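PDB 1RLI: Trp Repressor Binding Protein from Bacillus subtilis, which probably works as an NAD(P)H-dependent, FMN-containing oxidoreductase of the SsuE family, with a flavodoxin-like fold. Local coordinates for the interface of chains A and B. Coordinates in Å, arbitrary orientation; residue numbers count along the deposited sequence, not the author numbering. Chains: chain A/B, Trp Repressor Binding Protein.

The interface of chains A and B. Residues chain A 141-142, 145; chain B 83-84, 131, 134.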
ATOM      1  N   HIS A 141      -9.860  -5.583  -0.294  1.00 16.69           N
ATOM      2  CA  HIS A 141     -10.294  -5.974   1.046  1.00 18.96           C
ATOM      3  C   HIS A 141     -11.810  -6.037   1.126  1.00 18.36           C
ATOM      4  O   HIS A 141     -12.362  -6.946   1.745  1.00 18.12           O
ATOM      5  CB  HIS A 141      -9.766  -5.019   2.122  1.00 17.50           C
ATOM      6  CG  HIS A 141      -8.297  -5.135   2.374  1.00 22.80           C
ATOM      7  ND1 HIS A 141      -7.656  -6.349   2.510  1.00 28.37           N
ATOM      8  CD2 HIS A 141      -7.348  -4.187   2.562  1.00 27.46           C
ATOM      9  CE1 HIS A 141      -6.375  -6.142   2.766  1.00 29.00           C
ATOM     10  NE2 HIS A 141      -6.163  -4.839   2.803  1.00 25.98           N
ATOM     11  N   ILE A 142     -12.473  -5.075   0.493  1.00 14.54           N
ATOM     12  CA  ILE A 142     -13.933  -5.042   0.471  1.00 17.62           C
ATOM     13  C   ILE A 142     -14.466  -6.319  -0.190  1.00 18.09           C
ATOM     14  O   ILE A 142     -15.309  -7.022   0.377  1.00 20.18           O
ATOM     15  CB  ILE A 142     -14.434  -3.820  -0.303  1.00 15.98           C
ATOM     16  CG1 ILE A 142     -14.141  -2.552   0.523  1.00 16.34           C
ATOM     17  CG2 ILE A 142     -15.958  -3.929  -0.555  1.00 18.54           C
ATOM     18  CD1 ILE A 142     -14.401  -1.267  -0.226  1.00 15.60           C
ATOM     19  N   PHE A 145     -13.754  -9.504   1.836  1.00 20.50           N
ATOM     20  CA  PHE A 145     -14.626  -9.589   3.009  1.00 22.34           C
ATOM     21  C   PHE A 145     -15.973 -10.195   2.623  1.00 23.31           C
ATOM     22  O   PHE A 145     -16.562 -10.951   3.401  1.00 22.89           O
ATOM     23  CB  PHE A 145     -14.851  -8.200   3.623  1.00 24.13           C
ATOM     24  CG  PHE A 145     -15.844  -8.190   4.751  1.00 27.04           C
ATOM     25  CD1 PHE A 145     -15.444  -8.468   6.056  1.00 30.37           C
ATOM     26  CD2 PHE A 145     -17.187  -7.926   4.508  1.00 30.48           C
ATOM     27  CE1 PHE A 145     -16.378  -8.486   7.104  1.00 31.38           C
ATOM     28  CE2 PHE A 145     -18.130  -7.940   5.554  1.00 32.74           C
ATOM     29  CZ  PHE A 145     -17.720  -8.220   6.848  1.00 30.02           C
TER
ATOM     30  N   TRP B  83     -15.513  -0.372   5.978  1.00 15.38           N
ATOM     31  CA  TRP B  83     -15.176  -0.961   4.686  1.00 16.78           C
ATOM     32  C   TRP B  83     -13.767  -0.608   4.223  1.00 16.93           C
ATOM     33  O   TRP B  83     -13.542  -0.232   3.055  1.00 15.43           O
ATOM     34  CB  TRP B  83     -16.222  -0.565   3.626  1.00 18.02           C
ATOM     35  CG  TRP B  83     -17.556  -1.137   3.981  1.00 17.97           C
ATOM     36  CD1 TRP B  83     -18.507  -0.562   4.781  1.00 19.18           C
ATOM     37  CD2 TRP B  83     -18.006  -2.469   3.717  1.00 20.17           C
ATOM     38  NE1 TRP B  83     -19.525  -1.463   5.043  1.00 20.08           N
ATOM     39  CE2 TRP B  83     -19.242  -2.640   4.403  1.00 21.88           C
ATOM     40  CE3 TRP B  83     -17.486  -3.541   2.980  1.00 20.59           C
ATOM     41  CZ2 TRP B  83     -19.964  -3.846   4.370  1.00 22.26           C
ATOM     42  CZ3 TRP B  83     -18.205  -4.749   2.948  1.00 23.39           C
ATOM     43  CH2 TRP B  83     -19.431  -4.883   3.640  1.00 24.32           C
ATOM     44  N   PHE B  84     -12.826  -0.751   5.157  1.00 17.39           N
ATOM     45  CA  PHE B  84     -11.400  -0.529   4.908  1.00 15.76           C
ATOM     46  C   PHE B  84     -11.041   0.885   4.483  1.00 16.77           C
ATOM     47  O   PHE B  84      -9.966   1.150   3.923  1.00 16.19           O
ATOM     48  CB  PHE B  84     -10.917  -1.573   3.891  1.00 15.32           C
ATOM     49  CG  PHE B  84     -11.254  -2.974   4.306  1.00 15.66           C
ATOM     50  CD1 PHE B  84     -10.528  -3.609   5.311  1.00 16.67           C
ATOM     51  CD2 PHE B  84     -12.391  -3.597   3.795  1.00 18.70           C
ATOM     52  CE1 PHE B  84     -10.939  -4.849   5.813  1.00 20.51           C
ATOM     53  CE2 PHE B  84     -12.805  -4.817   4.285  1.00 17.49           C
ATOM     54  CZ  PHE B  84     -12.076  -5.446   5.302  1.00 16.59           C
ATOM     55  N   LYS B 131      -5.101  -4.622   7.725  1.00 17.36           N
ATOM     56  CA  LYS B 131      -6.131  -4.239   6.775  1.00 19.15           C
ATOM     57  C   LYS B 131      -6.414  -2.737   6.711  1.00 18.34           C
ATOM     58  O   LYS B 131      -7.089  -2.278   5.790  1.00 17.73           O
ATOM     59  CB  LYS B 131      -7.410  -5.028   7.064  1.00 22.92           C
ATOM     60  CG  LYS B 131      -7.178  -6.541   6.956  1.00 24.57           C
ATOM     61  CD  LYS B 131      -8.457  -7.359   7.060  1.00 29.34           C
ATOM     62  CE  LYS B 131      -8.146  -8.852   6.902  1.00 31.12           C
ATOM     63  NZ  LYS B 131      -9.321  -9.708   7.243  1.00 34.23           N
ATOM     64  N   PRO B 134      -3.941   0.300   3.796  1.00 14.41           N
ATOM     65  CA  PRO B 134      -4.257   1.065   2.581  1.00 14.55           C
ATOM     66  C   PRO B 134      -4.853   2.427   2.955  1.00 13.09           C
ATOM     67  O   PRO B 134      -4.575   3.437   2.299  1.00 12.99           O
ATOM     68  CB  PRO B 134      -5.275   0.179   1.872  1.00 13.99           C
ATOM     69  CG  PRO B 134      -4.739  -1.195   2.165  1.00 15.21           C
ATOM     70  CD  PRO B 134      -4.395  -1.097   3.664  1.00 13.98           C
TER
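A:His141 sets its CB squarely over the ring of B:Phe84, 3.4 Å from the ring centre, a CH-pi contact at the heart of this patch of the two-fold symmetric A-B interface. Whether this pairing exists outside the crystal, alone or within the four-chain assembly, the structure alone does not show. Traced outward, the histidine rests CB on the phenylalanine face, CG has already moved off toward CD1 of B:Phe84, and CD2 comes to 3.8 Å from the backbone O of B:Lys131. NE2, at the tip, meets CG of B:Pro134 head-on at 4.0 Å, while CG of B:Lys131 lies over one imidazole face toward its rim. With CG anti to the carbonyl carbon (chi1 -71°), the imidazole points away from A:Phe145 and toward B:Pro134. No polar bond crosses here, so shape and packing carry the contact. B:Phe84, from a loop, lies against helix 133-146 of chain A; its CE2 packs on the backbone O of A:His141. An alanine in place of B:Phe84 would probably open a gap beneath A:His141 CB and uncover that carbonyl O. The CG1-CD1 branch of A:Ile142 lies against the B:Trp83 carbonyl O, CG1 at 3.5 Å, while CG2 meets indole CE3. Further along the helix, the A:Phe145 ring stands nearly upright to the six-membered ring of B:Trp83, planes 84° apart; A:Phe145 CD2 lies 3.7 Å from B:Trp83 CZ3.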